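Long-range contacts in hypothetical protein Cgl1923 (Corynebacterium glutamicum ATCC 13032, PDB 2P90), which is of unknown function but belongs to the PAC2 family, which suggests a possible relationship to proteasome-assembly chaperones, and forms a three-subunit assembly in the crystal: residues I58-N63 and E88-L93; R70-V75 and E111-W116; V96-N101 and A225-P230; C137-P142 and P176-L181. All blocks are in the same frame, centred on the assembly; numbering follows the deposited sequence.

Contact 1: residues I58-N63 and E88-L93; sequences IASFNN and ELNLGL
Ala59 and Leu93 form an antiparallel hydrogen-bonded pair, and Ser60 and Gly92 the adjoining non-hydrogen-bonded pair. They join strands 54-61 and 92-97 in the mixed sheet of this PAC2 family protein. A classic beta bulge interrupts the register: Ile58 and Ala59 both stand opposite Leu93. Leu93 O is therefore gripped twice, by Ile58 N at 2.7 Å and by Ala59 N at 3.3 Å. Leu93 N bonds in turn to Ala59 O at 2.9 Å. Further on, Phe61 N donates to Leu91 O at 3.0 Å.

Ala59 CB and Leu93 CB share one face of the sheet. Beside them Ile58 CG2 touches Leu93 CD2, where the two side chains cross obliquely. Phe61 CB lies 3.8 Å from Leu91 CD2, while Leu91 O sits at the edge of the Phe61 ring, in its plane. Phe119 of helix 116-129 meets the same ring edge-to-face. Ser60 points to the other face. Its OG donates to Asn90 OD1 at 3.1 Å. Asn90 CG lies anti to its own backbone N (chi1 178°), which carries the amide toward Ser60.

Past the strand end, Asn63 ties the two segments together. Its ND2 donates to Leu89 O at 3.0 Å in a nearly straight bond (172° at the hydrogen). Leu89 O lies in the Asn63 amide plane, but ND2 sits well above the plane of the Leu89 carbonyl. One water accepts from Asn63 ND2 and donates to Glu88 O. A second donates to Asn63 OD1 and Phe61 O and accepts from Leu91 N.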
loop_
_atom_site.group_PDB
_atom_site.type_symbol
_atom_site.label_atom_id
_atom_site.label_comp_id
_atom_site.label_asym_id
_atom_site.label_seq_id
_atom_site.Cartn_x
_atom_site.Cartn_y
_atom_site.Cartn_z
ATOM N N ILE B 58 17.127 7.280 -22.379
ATOM C CA ILE B 58 16.320 6.996 -23.562
ATOM C C ILE B 58 14.818 7.264 -23.341
ATOM O O ILE B 58 14.154 7.904 -24.179
ATOM C CB ILE B 58 16.469 5.520 -23.966
ATOM C CG1 ILE B 58 17.873 5.248 -24.516
ATOM C CG2 ILE B 58 15.357 5.097 -24.946
ATOM C CD1 ILE B 58 18.100 3.822 -24.804
ATOM N N ALA B 59 14.286 6.743 -22.228
ATOM C CA ALA B 59 12.865 6.864 -21.897
ATOM C C ALA B 59 12.691 7.015 -20.395
ATOM O O ALA B 59 13.459 6.433 -19.620
ATOM C CB ALA B 59 12.102 5.658 -22.384
ATOM N N SER B 60 11.698 7.811 -19.998
ATOM C CA SER B 60 11.322 7.957 -18.609
ATOM C C SER B 60 9.894 7.521 -18.424
ATOM O O SER B 60 8.989 7.982 -19.107
ATOM C CB SER B 60 11.433 9.405 -18.154
ATOM O OG SER B 60 12.782 9.742 -17.905
ATOM N N PHE B 61 9.697 6.620 -17.487
ATOM C CA PHE B 61 8.365 6.239 -17.100
ATOM C C PHE B 61 7.687 7.305 -16.215
ATOM O O PHE B 61 8.354 8.061 -15.454
ATOM C CB PHE B 61 8.403 4.860 -16.460
ATOM C CG PHE B 61 8.652 3.751 -17.458
ATOM C CD1 PHE B 61 7.599 2.974 -17.928
ATOM C CD2 PHE B 61 9.942 3.512 -17.966
ATOM C CE1 PHE B 61 7.817 1.934 -18.871
ATOM C CE2 PHE B 61 10.174 2.486 -18.915
ATOM C CZ PHE B 61 9.096 1.693 -19.366
ATOM N N ASN B 62 6.367 7.381 -16.370
ATOM C CA ASN B 62 5.526 8.279 -15.587
ATOM C C ASN B 62 5.170 7.654 -14.260
ATOM O O ASN B 62 4.374 6.711 -14.198
ATOM C CB ASN B 62 4.240 8.637 -16.356
ATOM C CG ASN B 62 3.372 9.685 -15.612
ATOM O OD1 ASN B 62 3.721 10.167 -14.521
ATOM N ND2 ASN B 62 2.273 10.051 -16.211
ATOM N N ASN B 63 5.759 8.185 -13.201
ATOM C CA ASN B 63 5.466 7.765 -11.820
ATOM C C ASN B 63 4.006 7.983 -11.346
ATOM O O ASN B 63 3.524 7.286 -10.469
ATOM C CB ASN B 63 6.432 8.464 -10.874
ATOM C CG ASN B 63 7.825 7.850 -10.892
ATOM O OD1 ASN B 63 8.126 6.929 -11.685
ATOM N ND2 ASN B 63 8.680 8.319 -9.964
ATOM N N GLU B 88 13.702 12.167 -7.340
ATOM C CA GLU B 88 12.758 12.033 -8.455
ATOM C C GLU B 88 12.234 10.613 -8.664
ATOM O O GLU B 88 11.220 10.428 -9.324
ATOM C CB GLU B 88 13.391 12.534 -9.756
ATOM C CG GLU B 88 13.166 14.003 -10.021
ATOM C CD GLU B 88 13.699 14.442 -11.377
ATOM O OE1 GLU B 88 13.541 13.671 -12.371
ATOM O OE2 GLU B 88 14.275 15.567 -11.446
ATOM N N LEU B 89 12.928 9.628 -8.096
ATOM C CA LEU B 89 12.578 8.205 -8.223
ATOM C C LEU B 89 12.414 7.805 -9.684
ATOM O O LEU B 89 11.461 7.130 -10.033
ATOM C CB LEU B 89 11.299 7.836 -7.431
ATOM C CG LEU B 89 11.263 7.253 -6.018
ATOM C CD1 LEU B 89 10.040 6.331 -5.858
ATOM C CD2 LEU B 89 12.479 6.493 -5.566
ATOM N N ASN B 90 13.344 8.249 -10.527
ATOM C CA ASN B 90 13.277 7.979 -11.964
ATOM C C ASN B 90 13.378 6.498 -12.255
ATOM O O ASN B 90 14.287 5.835 -11.800
ATOM C CB ASN B 90 14.346 8.748 -12.744
ATOM C CG ASN B 90 14.327 8.424 -14.264
ATOM O OD1 ASN B 90 13.412 8.839 -15.026
ATOM N ND2 ASN B 90 15.352 7.685 -14.709
ATOM N N LEU B 91 12.366 5.989 -12.947
ATOM C CA LEU B 91 12.377 4.679 -13.544
ATOM C C LEU B 91 12.663 5.009 -15.006
ATOM O O LEU B 91 11.809 5.546 -15.704
ATOM C CB LEU B 91 11.006 3.992 -13.378
ATOM C CG LEU B 91 10.741 2.608 -14.010
ATOM C CD1 LEU B 91 11.633 1.534 -13.397
ATOM C CD2 LEU B 91 9.329 2.218 -13.832
ATOM N N GLY B 92 13.882 4.746 -15.454
ATOM C CA GLY B 92 14.268 5.117 -16.787
ATOM C C GLY B 92 14.950 3.994 -17.514
ATOM O O GLY B 92 15.473 3.068 -16.898
ATOM N N LEU B 93 14.913 4.086 -18.842
ATOM C CA LEU B 93 15.673 3.235 -19.735
ATOM C C LEU B 93 16.868 4.035 -20.226
ATOM O O LEU B 93 16.720 5.174 -20.725
ATOM C CB LEU B 93 14.801 2.803 -20.916
ATOM C CG LEU B 93 15.432 1.845 -21.930
ATOM C CD1 LEU B 93 15.824 0.556 -21.236
ATOM C CD2 LEU B 93 14.444 1.545 -23.049
HETATM O O HOH W 1 9.953 7.691 -13.458
HETATM O O HOH W 2 8.613 11.035 -8.602
#

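Contact 2: residues R70-V75 and E111-W116; sequences RSRRPV and EPDLRW
Asp113 OD2 is gripped by Arg72 NE across the contact and by the backbone N of Asp68. The Arg72 NE to Asp113 OD2 bond is 3.1 Å long, almost straight at 178°, and part of a salt bridge. The two side chains meet tip to tip. NE comes from the syn side of OD2, somewhat out of the carboxylate plane, while OD2 lies in the guanidinium plane. As modelled, the two flat groups stand nearly perpendicular, 81° apart. Arg72 bends at chi2 (-60°), which swings CD away from an extended course. The far end of its guanidinium is modelled too close to Glu111 O, so its exact placement is doubtful.

A water lies 2.7 Å from Asp113 OD1 and probably donates to it. That water is also near Ser71 OG, but this link is weak. The main charged partner of OD1 is Arg70 of the third subunit, and Glu111 pairs with Arg70 and Arg73 of that same subunit. Arg70 and Arg73 of this chain make the matching salt bridges to the second subunit, so the contact is part of the trimer interface.

Within segment 111-116, Trp116 NE1 donates to Pro112 O at 2.8 Å from above the carbonyl plane, which ties the indole to the loop. The contact sets the end of helix 69-72 against the loop that leads from strand 103-108 into helix 116-129.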
loop_
_atom_site.group_PDB
_atom_site.type_symbol
_atom_site.label_atom_id
_atom_site.label_comp_id
_atom_site.label_asym_id
_atom_site.label_seq_id
_atom_site.Cartn_x
_atom_site.Cartn_y
_atom_site.Cartn_z
ATOM N N ARG B 70 2.659 7.265 -1.244
ATOM C CA ARG B 70 2.597 7.123 0.207
ATOM C C ARG B 70 3.303 5.855 0.701
ATOM O O ARG B 70 3.832 5.832 1.831
ATOM C CB ARG B 70 1.189 7.305 0.793
ATOM C CG ARG B 70 0.757 8.768 0.897
ATOM C CD ARG B 70 -0.713 8.950 1.454
ATOM N NE ARG B 70 -0.728 8.912 2.905
ATOM C CZ ARG B 70 -1.123 7.878 3.665
ATOM N NH1 ARG B 70 -1.604 6.739 3.121
ATOM N NH2 ARG B 70 -1.019 7.994 4.998
ATOM N N SER B 71 3.358 4.816 -0.134
ATOM C CA SER B 71 4.291 3.691 0.169
ATOM C C SER B 71 5.773 4.035 -0.023
ATOM O O SER B 71 6.580 3.579 0.753
ATOM C CB SER B 71 4.006 2.419 -0.625
ATOM O OG SER B 71 2.636 2.275 -0.869
ATOM N N ARG B 72 6.136 4.792 -1.062
ATOM C CA ARG B 72 7.554 5.068 -1.335
ATOM C C ARG B 72 8.123 6.289 -0.636
ATOM O O ARG B 72 9.260 6.234 -0.162
ATOM C CB ARG B 72 7.811 5.234 -2.811
ATOM C CG ARG B 72 7.210 4.181 -3.668
ATOM C CD ARG B 72 7.707 2.723 -3.355
ATOM N NE ARG B 72 7.409 1.977 -4.563
ATOM C CZ ARG B 72 8.226 1.212 -5.256
ATOM N NH1 ARG B 72 9.453 0.933 -4.880
ATOM N NH2 ARG B 72 7.736 0.680 -6.329
ATOM N N ARG B 73 7.354 7.388 -0.601
ATOM C CA ARG B 73 7.780 8.645 0.024
ATOM C C ARG B 73 9.230 9.004 -0.367
ATOM O O ARG B 73 10.137 8.952 0.468
ATOM C CB ARG B 73 7.620 8.547 1.538
ATOM C CG ARG B 73 6.161 8.368 2.001
ATOM C CD ARG B 73 6.005 8.989 3.375
ATOM N NE ARG B 73 4.666 8.938 3.935
ATOM C CZ ARG B 73 3.678 9.801 3.649
ATOM N NH1 ARG B 73 3.837 10.778 2.748
ATOM N NH2 ARG B 73 2.514 9.663 4.247
ATOM N N PRO B 74 9.439 9.373 -1.643
ATOM C CA PRO B 74 10.737 9.792 -2.167
ATOM C C PRO B 74 11.359 10.881 -1.274
ATOM O O PRO B 74 10.729 11.902 -1.023
ATOM C CB PRO B 74 10.386 10.429 -3.526
ATOM C CG PRO B 74 9.093 9.841 -3.911
ATOM C CD PRO B 74 8.363 9.507 -2.647
ATOM N N VAL B 75 12.604 10.682 -0.869
ATOM C CA VAL B 75 13.237 11.472 0.180
ATOM C C VAL B 75 13.436 12.936 -0.234
ATOM O O VAL B 75 13.729 13.225 -1.404
ATOM C CB VAL B 75 14.556 10.769 0.630
ATOM C CG1 VAL B 75 15.330 11.599 1.684
ATOM C CG2 VAL B 75 14.191 9.456 1.251
ATOM N N GLU B 111 10.629 -0.649 -8.713
ATOM C CA GLU B 111 9.603 -1.567 -9.218
ATOM C C GLU B 111 8.258 -0.822 -9.141
ATOM O O GLU B 111 7.923 -0.333 -8.073
ATOM C CB GLU B 111 9.522 -2.834 -8.348
ATOM C CG GLU B 111 8.306 -3.694 -8.644
ATOM C CD GLU B 111 8.170 -4.922 -7.765
ATOM O OE1 GLU B 111 8.298 -4.819 -6.515
ATOM O OE2 GLU B 111 7.905 -6.008 -8.346
ATOM N N PRO B 112 7.478 -0.721 -10.248
ATOM C CA PRO B 112 6.125 -0.081 -10.119
ATOM C C PRO B 112 5.219 -0.711 -9.065
ATOM O O PRO B 112 5.213 -1.943 -8.933
ATOM C CB PRO B 112 5.504 -0.301 -11.507
ATOM C CG PRO B 112 6.732 -0.314 -12.434
ATOM C CD PRO B 112 7.784 -1.095 -11.646
ATOM N N ASP B 113 4.456 0.107 -8.332
ATOM C CA ASP B 113 3.397 -0.424 -7.457
ATOM C C ASP B 113 2.159 -0.819 -8.311
ATOM O O ASP B 113 1.431 -1.749 -7.967
ATOM C CB ASP B 113 2.946 0.607 -6.420
ATOM C CG ASP B 113 4.019 1.019 -5.470
ATOM O OD1 ASP B 113 4.292 0.285 -4.472
ATOM O OD2 ASP B 113 4.557 2.136 -5.658
ATOM N N LEU B 114 1.950 -0.104 -9.428
ATOM C CA LEU B 114 0.702 -0.159 -10.177
ATOM C C LEU B 114 0.902 -0.553 -11.642
ATOM O O LEU B 114 2.009 -0.418 -12.206
ATOM C CB LEU B 114 0.004 1.227 -10.113
ATOM C CG LEU B 114 -0.010 1.994 -8.758
ATOM C CD1 LEU B 114 -0.547 3.381 -8.918
ATOM C CD2 LEU B 114 -0.772 1.247 -7.627
ATOM N N ARG B 115 -0.200 -1.008 -12.255
ATOM C CA ARG B 115 -0.270 -1.221 -13.700
ATOM C C ARG B 115 0.805 -2.189 -14.275
ATOM O O ARG B 115 1.405 -1.884 -15.342
ATOM C CB ARG B 115 -0.156 0.121 -14.438
ATOM C CG ARG B 115 -1.292 1.120 -14.197
ATOM C CD ARG B 115 -1.625 1.808 -15.543
ATOM N NE ARG B 115 -2.907 2.404 -15.396
ATOM C CZ ARG B 115 -4.045 2.000 -15.924
ATOM N NH1 ARG B 115 -4.142 1.027 -16.795
ATOM N NH2 ARG B 115 -5.112 2.632 -15.544
ATOM N N TRP B 116 1.032 -3.326 -13.610
ATOM C CA TRP B 116 2.010 -4.302 -14.099
ATOM C C TRP B 116 1.761 -4.779 -15.568
ATOM O O TRP B 116 2.719 -4.963 -16.307
ATOM C CB TRP B 116 2.121 -5.480 -13.146
ATOM C CG TRP B 116 2.876 -5.190 -11.857
ATOM C CD1 TRP B 116 3.385 -3.963 -11.410
ATOM C CD2 TRP B 116 3.175 -6.130 -10.840
ATOM N NE1 TRP B 116 3.980 -4.119 -10.175
ATOM C CE2 TRP B 116 3.864 -5.433 -9.803
ATOM C CE3 TRP B 116 2.914 -7.495 -10.682
ATOM C CZ2 TRP B 116 4.307 -6.074 -8.644
ATOM C CZ3 TRP B 116 3.341 -8.129 -9.506
ATOM C CH2 TRP B 116 4.024 -7.420 -8.516
HETATM O O HOH W 3 2.361 -0.455 -2.773
#

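Contact 3: residues V96-N101 and A225-P230; sequences VRDNDN and ADLNLP
Asn99 and Asn228 hold each other by backbone and side chain alike. Asp98 to Asn101 form a type I beta turn, closed by Asn101 N to Asp98 O, and this turn leans on segment 225-230.

Two bonds involve the backbone of Asn228. Its O accepts from Asn99 N at 2.9 Å, and its N donates to Asp98 OD2 at 3.0 Å. The second donor comes from above the carboxylate plane. Asp98 CG lies between its own N and carbonyl carbon (chi1 72°), a crowded position that places the carboxylate where OD2 can meet Asn228 N. The other oxygen, Asp98 OD1, accepts from Lys102 N, so the carboxylate bonds both to the residue following the turn and to the facing loop.

Two more bonds run between side chains. Asn99 ND2 donates to Asn228 OD1 at 3.1 Å. The two amides are nearly perpendicular, 84° apart, with ND2 above the plane of the Asn228 amide. Asn228 ND2 makes a weak bond to Asp100 OD2 at 3.4 Å.

Packing adds less. Leu229 CD2 touches Asp98 CB at 4.1 Å, and Pro230 CG and CD lie against Asn99 OD1. Leu53 backs Asn99, Leu229 and Pro230 from the loop after helix 41-52.

The contact joins the turn between the antiparallel strands 92-97 and 103-108 to the connection between helices 211-225 and 232-250.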
loop_
_atom_site.group_PDB
_atom_site.type_symbol
_atom_site.label_atom_id
_atom_site.label_comp_id
_atom_site.label_asym_id
_atom_site.label_seq_id
_atom_site.Cartn_x
_atom_site.Cartn_y
_atom_site.Cartn_z
ATOM N N VAL B 96 23.859 2.505 -21.935
ATOM C CA VAL B 96 25.102 2.566 -21.153
ATOM C C VAL B 96 26.259 1.988 -21.999
ATOM O O VAL B 96 26.080 1.014 -22.723
ATOM C CB VAL B 96 24.973 1.821 -19.764
ATOM C CG1 VAL B 96 26.227 2.063 -18.873
ATOM C CG2 VAL B 96 23.661 2.216 -19.003
ATOM N N ARG B 97 27.442 2.576 -21.908
ATOM C CA ARG B 97 28.581 2.016 -22.639
ATOM C C ARG B 97 29.683 1.495 -21.714
ATOM O O ARG B 97 30.138 2.215 -20.806
ATOM C CB ARG B 97 29.102 3.029 -23.678
ATOM C CG ARG B 97 28.155 3.122 -24.874
ATOM C CD ARG B 97 28.357 4.371 -25.685
ATOM N NE ARG B 97 27.239 4.628 -26.604
ATOM C CZ ARG B 97 27.037 4.019 -27.778
ATOM N NH1 ARG B 97 25.996 4.363 -28.518
ATOM N NH2 ARG B 97 27.856 3.070 -28.224
ATOM N N ASP B 98 30.077 0.239 -21.926
ATOM C CA ASP B 98 31.160 -0.383 -21.143
ATOM C C ASP B 98 32.548 0.237 -21.428
ATOM O O ASP B 98 32.661 1.210 -22.192
ATOM C CB ASP B 98 31.180 -1.906 -21.314
ATOM C CG ASP B 98 31.683 -2.365 -22.703
ATOM O OD1 ASP B 98 32.182 -1.534 -23.526
ATOM O OD2 ASP B 98 31.575 -3.592 -22.962
ATOM N N ASN B 99 33.594 -0.325 -20.813
ATOM C CA ASN B 99 34.957 0.224 -20.954
ATOM C C ASN B 99 35.451 0.316 -22.430
ATOM O O ASN B 99 36.286 1.155 -22.767
ATOM C CB ASN B 99 35.931 -0.574 -20.108
ATOM C CG ASN B 99 35.823 -0.260 -18.625
ATOM O OD1 ASN B 99 35.475 0.859 -18.229
ATOM N ND2 ASN B 99 36.158 -1.254 -17.788
ATOM N N ASP B 100 34.901 -0.531 -23.296
ATOM C CA ASP B 100 35.184 -0.491 -24.741
ATOM C C ASP B 100 34.155 0.299 -25.555
ATOM O O ASP B 100 34.109 0.181 -26.780
ATOM C CB ASP B 100 35.269 -1.927 -25.283
ATOM C CG ASP B 100 36.393 -2.720 -24.628
ATOM O OD1 ASP B 100 37.556 -2.234 -24.651
ATOM O OD2 ASP B 100 36.111 -3.804 -24.068
ATOM N N ASN B 101 33.312 1.079 -24.878
ATOM C CA ASN B 101 32.263 1.856 -25.558
ATOM C C ASN B 101 31.215 0.953 -26.267
ATOM O O ASN B 101 30.497 1.392 -27.166
ATOM C CB ASN B 101 32.906 2.875 -26.517
ATOM C CG ASN B 101 31.957 3.982 -26.937
ATOM O OD1 ASN B 101 31.572 4.838 -26.118
ATOM N ND2 ASN B 101 31.581 3.989 -28.230
ATOM N N ALA B 225 26.674 -11.106 -21.386
ATOM C CA ALA B 225 26.349 -10.074 -22.340
ATOM C C ALA B 225 27.618 -9.614 -23.041
ATOM O O ALA B 225 27.569 -8.709 -23.893
ATOM C CB ALA B 225 25.669 -8.900 -21.627
ATOM N N ASP B 226 28.747 -10.234 -22.679
ATOM C CA ASP B 226 30.056 -9.890 -23.232
ATOM C C ASP B 226 30.356 -8.410 -23.035
ATOM O O ASP B 226 30.505 -7.652 -24.008
ATOM C CB ASP B 226 30.150 -10.305 -24.720
ATOM C CG ASP B 226 31.590 -10.256 -25.279
ATOM O OD1 ASP B 226 32.577 -10.320 -24.485
ATOM O OD2 ASP B 226 31.723 -10.149 -26.528
ATOM N N LEU B 227 30.431 -8.003 -21.764
ATOM C CA LEU B 227 30.679 -6.598 -21.397
ATOM C C LEU B 227 31.946 -6.472 -20.564
ATOM O O LEU B 227 32.283 -7.371 -19.807
ATOM C CB LEU B 227 29.475 -5.985 -20.631
ATOM C CG LEU B 227 28.061 -6.014 -21.258
ATOM C CD1 LEU B 227 26.928 -5.797 -20.203
ATOM C CD2 LEU B 227 27.910 -5.028 -22.437
ATOM N N ASN B 228 32.640 -5.345 -20.721
ATOM C CA ASN B 228 33.834 -5.037 -19.942
ATOM C C ASN B 228 33.520 -3.950 -18.902
ATOM O O ASN B 228 33.485 -2.753 -19.221
ATOM C CB ASN B 228 35.022 -4.670 -20.884
ATOM C CG ASN B 228 36.285 -4.135 -20.133
ATOM O OD1 ASN B 228 36.361 -4.115 -18.897
ATOM N ND2 ASN B 228 37.278 -3.687 -20.914
ATOM N N LEU B 229 33.324 -4.379 -17.654
ATOM C CA LEU B 229 32.834 -3.480 -16.596
ATOM C C LEU B 229 33.865 -3.069 -15.530
ATOM O O LEU B 229 34.555 -3.909 -14.994
ATOM C CB LEU B 229 31.570 -4.076 -15.948
ATOM C CG LEU B 229 30.405 -4.377 -16.908
ATOM C CD1 LEU B 229 29.241 -5.056 -16.184
ATOM C CD2 LEU B 229 29.922 -3.120 -17.635
ATOM N N PRO B 230 33.935 -1.778 -15.179
ATOM C CA PRO B 230 34.893 -1.449 -14.133
ATOM C C PRO B 230 34.358 -1.906 -12.760
ATOM O O PRO B 230 33.399 -1.338 -12.235
ATOM C CB PRO B 230 34.997 0.080 -14.208
ATOM C CG PRO B 230 33.724 0.539 -14.849
ATOM C CD PRO B 230 33.149 -0.610 -15.619
#

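Contact 4: residues C137-P142 and P176-L181; sequences CLYAAP and PGSASL
Cys137 and Ser180 bring strand 134-143 and the first turn of helix 179-189 closest, with their CA atoms 6.7 Å apart, so side chains rather than backbone make the contact. Tyr139 carries most of it. Its CG lies anti to the carbonyl carbon (chi1 -55°), and the ring reaches from the strand to the start of the helix. At its tip, Tyr139 OH lies 2.9 Å from Ser180 OG, a hydrogen bond whose proton is not settled. Ser180 OG also lies 3.3 Å from Tyr139 CE1, oblique to the ring.

A second hydroxyl extends this polar group. Ser178 OG is hydrogen-bonded to Ser180 OG at 3.0 Å, and either may be the donor. Ser178 holds the N-cap position of the helix, and its OG lies near the plane of the Tyr139 ring, at the edge. Glu184, one turn further along the helix, also bonds to Tyr139 OH. Glu184 is the firm partner of this buried phenol oxygen; the Ser180 OG bond is less certain.

Helix 179-189 lies against the mixed sheet, in the part of the chain between strands 153-157 and 194-202. Strand 134-143 is the parallel neighbour of 194-202.

Apolar atoms lie beside the hydroxyl group. Leu181 CG and CD2 both approach Tyr139 OH, each at 3.7 Å. Cys137 SG rests 4.1 Å from Ser180 CB.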
loop_
_atom_site.group_PDB
_atom_site.type_symbol
_atom_site.label_atom_id
_atom_site.label_comp_id
_atom_site.label_asym_id
_atom_site.label_seq_id
_atom_site.Cartn_x
_atom_site.Cartn_y
_atom_site.Cartn_z
ATOM N N CYS B 137 16.847 -9.897 -15.957
ATOM C CA CYS B 137 16.320 -9.329 -14.729
ATOM C C CYS B 137 17.106 -9.745 -13.496
ATOM O O CYS B 137 17.478 -10.897 -13.355
ATOM C CB CYS B 137 14.875 -9.755 -14.561
ATOM S SG CYS B 137 13.796 -9.199 -15.907
ATOM N N LEU B 138 17.355 -8.797 -12.601
ATOM C CA LEU B 138 18.194 -9.047 -11.442
ATOM C C LEU B 138 17.390 -9.143 -10.155
ATOM O O LEU B 138 16.456 -8.368 -9.957
ATOM C CB LEU B 138 19.231 -7.943 -11.315
ATOM C CG LEU B 138 20.058 -7.625 -12.562
ATOM C CD1 LEU B 138 21.119 -6.574 -12.195
ATOM C CD2 LEU B 138 20.691 -8.892 -13.218
ATOM N N TYR B 139 17.768 -10.101 -9.298
ATOM C CA TYR B 139 17.091 -10.399 -8.034
ATOM C C TYR B 139 18.184 -10.665 -7.010
ATOM O O TYR B 139 19.216 -11.206 -7.372
ATOM C CB TYR B 139 16.245 -11.658 -8.168
ATOM C CG TYR B 139 15.250 -11.606 -9.306
ATOM C CD1 TYR B 139 13.954 -11.141 -9.079
ATOM C CD2 TYR B 139 15.601 -12.017 -10.612
ATOM C CE1 TYR B 139 13.047 -11.061 -10.092
ATOM C CE2 TYR B 139 14.673 -11.945 -11.653
ATOM C CZ TYR B 139 13.397 -11.457 -11.376
ATOM O OH TYR B 139 12.423 -11.349 -12.332
ATOM N N ALA B 140 17.996 -10.243 -5.762
ATOM C CA ALA B 140 18.881 -10.640 -4.662
ATOM C C ALA B 140 18.016 -11.243 -3.559
ATOM O O ALA B 140 17.101 -10.573 -2.998
ATOM C CB ALA B 140 19.678 -9.473 -4.151
ATOM N N ALA B 141 18.281 -12.519 -3.256
ATOM C CA ALA B 141 17.477 -13.239 -2.251
ATOM C C ALA B 141 18.268 -13.542 -1.018
ATOM O O ALA B 141 19.420 -13.940 -1.129
ATOM C CB ALA B 141 16.864 -14.557 -2.842
ATOM N N PRO B 142 17.634 -13.404 0.166
ATOM C CA PRO B 142 18.328 -13.823 1.380
ATOM C C PRO B 142 18.327 -15.342 1.400
ATOM O O PRO B 142 17.269 -15.953 1.192
ATOM C CB PRO B 142 17.458 -13.267 2.515
ATOM C CG PRO B 142 16.077 -13.056 1.908
ATOM C CD PRO B 142 16.251 -12.937 0.420
ATOM N N PRO B 176 6.345 -14.884 -4.388
ATOM C CA PRO B 176 5.427 -13.761 -4.598
ATOM C C PRO B 176 5.744 -13.066 -5.951
ATOM O O PRO B 176 6.918 -12.984 -6.379
ATOM C CB PRO B 176 5.660 -12.863 -3.365
ATOM C CG PRO B 176 6.356 -13.806 -2.295
ATOM C CD PRO B 176 7.215 -14.693 -3.207
ATOM N N GLY B 177 4.703 -12.628 -6.640
ATOM C CA GLY B 177 4.882 -12.025 -7.932
ATOM C C GLY B 177 5.596 -10.693 -7.900
ATOM O O GLY B 177 5.631 -9.998 -6.863
ATOM N N SER B 178 6.202 -10.362 -9.039
ATOM C CA SER B 178 6.793 -9.061 -9.214
ATOM C C SER B 178 6.591 -8.554 -10.635
ATOM O O SER B 178 6.167 -9.290 -11.517
ATOM C CB SER B 178 8.263 -9.074 -8.828
ATOM O OG SER B 178 9.057 -9.569 -9.876
ATOM N N ALA B 179 6.846 -7.271 -10.832
ATOM C CA ALA B 179 6.693 -6.665 -12.120
ATOM C C ALA B 179 7.683 -7.265 -13.090
ATOM O O ALA B 179 7.345 -7.491 -14.257
ATOM C CB ALA B 179 6.901 -5.155 -12.017
ATOM N N SER B 180 8.906 -7.531 -12.628
ATOM C CA SER B 180 9.886 -8.164 -13.508
ATOM C C SER B 180 9.547 -9.626 -13.902
ATOM O O SER B 180 9.827 -10.017 -15.033
ATOM C CB SER B 180 11.283 -8.072 -12.923
ATOM O OG SER B 180 11.330 -8.753 -11.688
ATOM N N LEU B 181 8.984 -10.412 -12.973
ATOM C CA LEU B 181 8.541 -11.784 -13.267
ATOM C C LEU B 181 7.406 -11.792 -14.301
ATOM O O LEU B 181 7.432 -12.583 -15.258
ATOM C CB LEU B 181 8.125 -12.524 -11.999
ATOM C CG LEU B 181 9.312 -12.939 -11.111
ATOM C CD1 LEU B 181 8.885 -13.238 -9.713
ATOM C CD2 LEU B 181 10.065 -14.149 -11.711
#

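How the contacts relate
Contacts 1 and 3 lie near the two ends of strand 92-97, their centres about 23 Å apart. Contact 1 is antiparallel sheet pairing broken by a bulge and continued into a loop, whereas contact 3 joins loops at the more exposed end through asparagine and aspartate side chains. Contact 4 is fully buried and nearest the chain's centre; there hydroxyl groups join strand to helix. Contact 2 is also largely buried, but its charged groups serve the trimer interface. It touches contact 1 where Leu91 and Leu89 pack on Pro112 and Arg72. It meets contact 4 through Glu111, Trp116 and the residues around Ser178, and both contacts touch the third subunit.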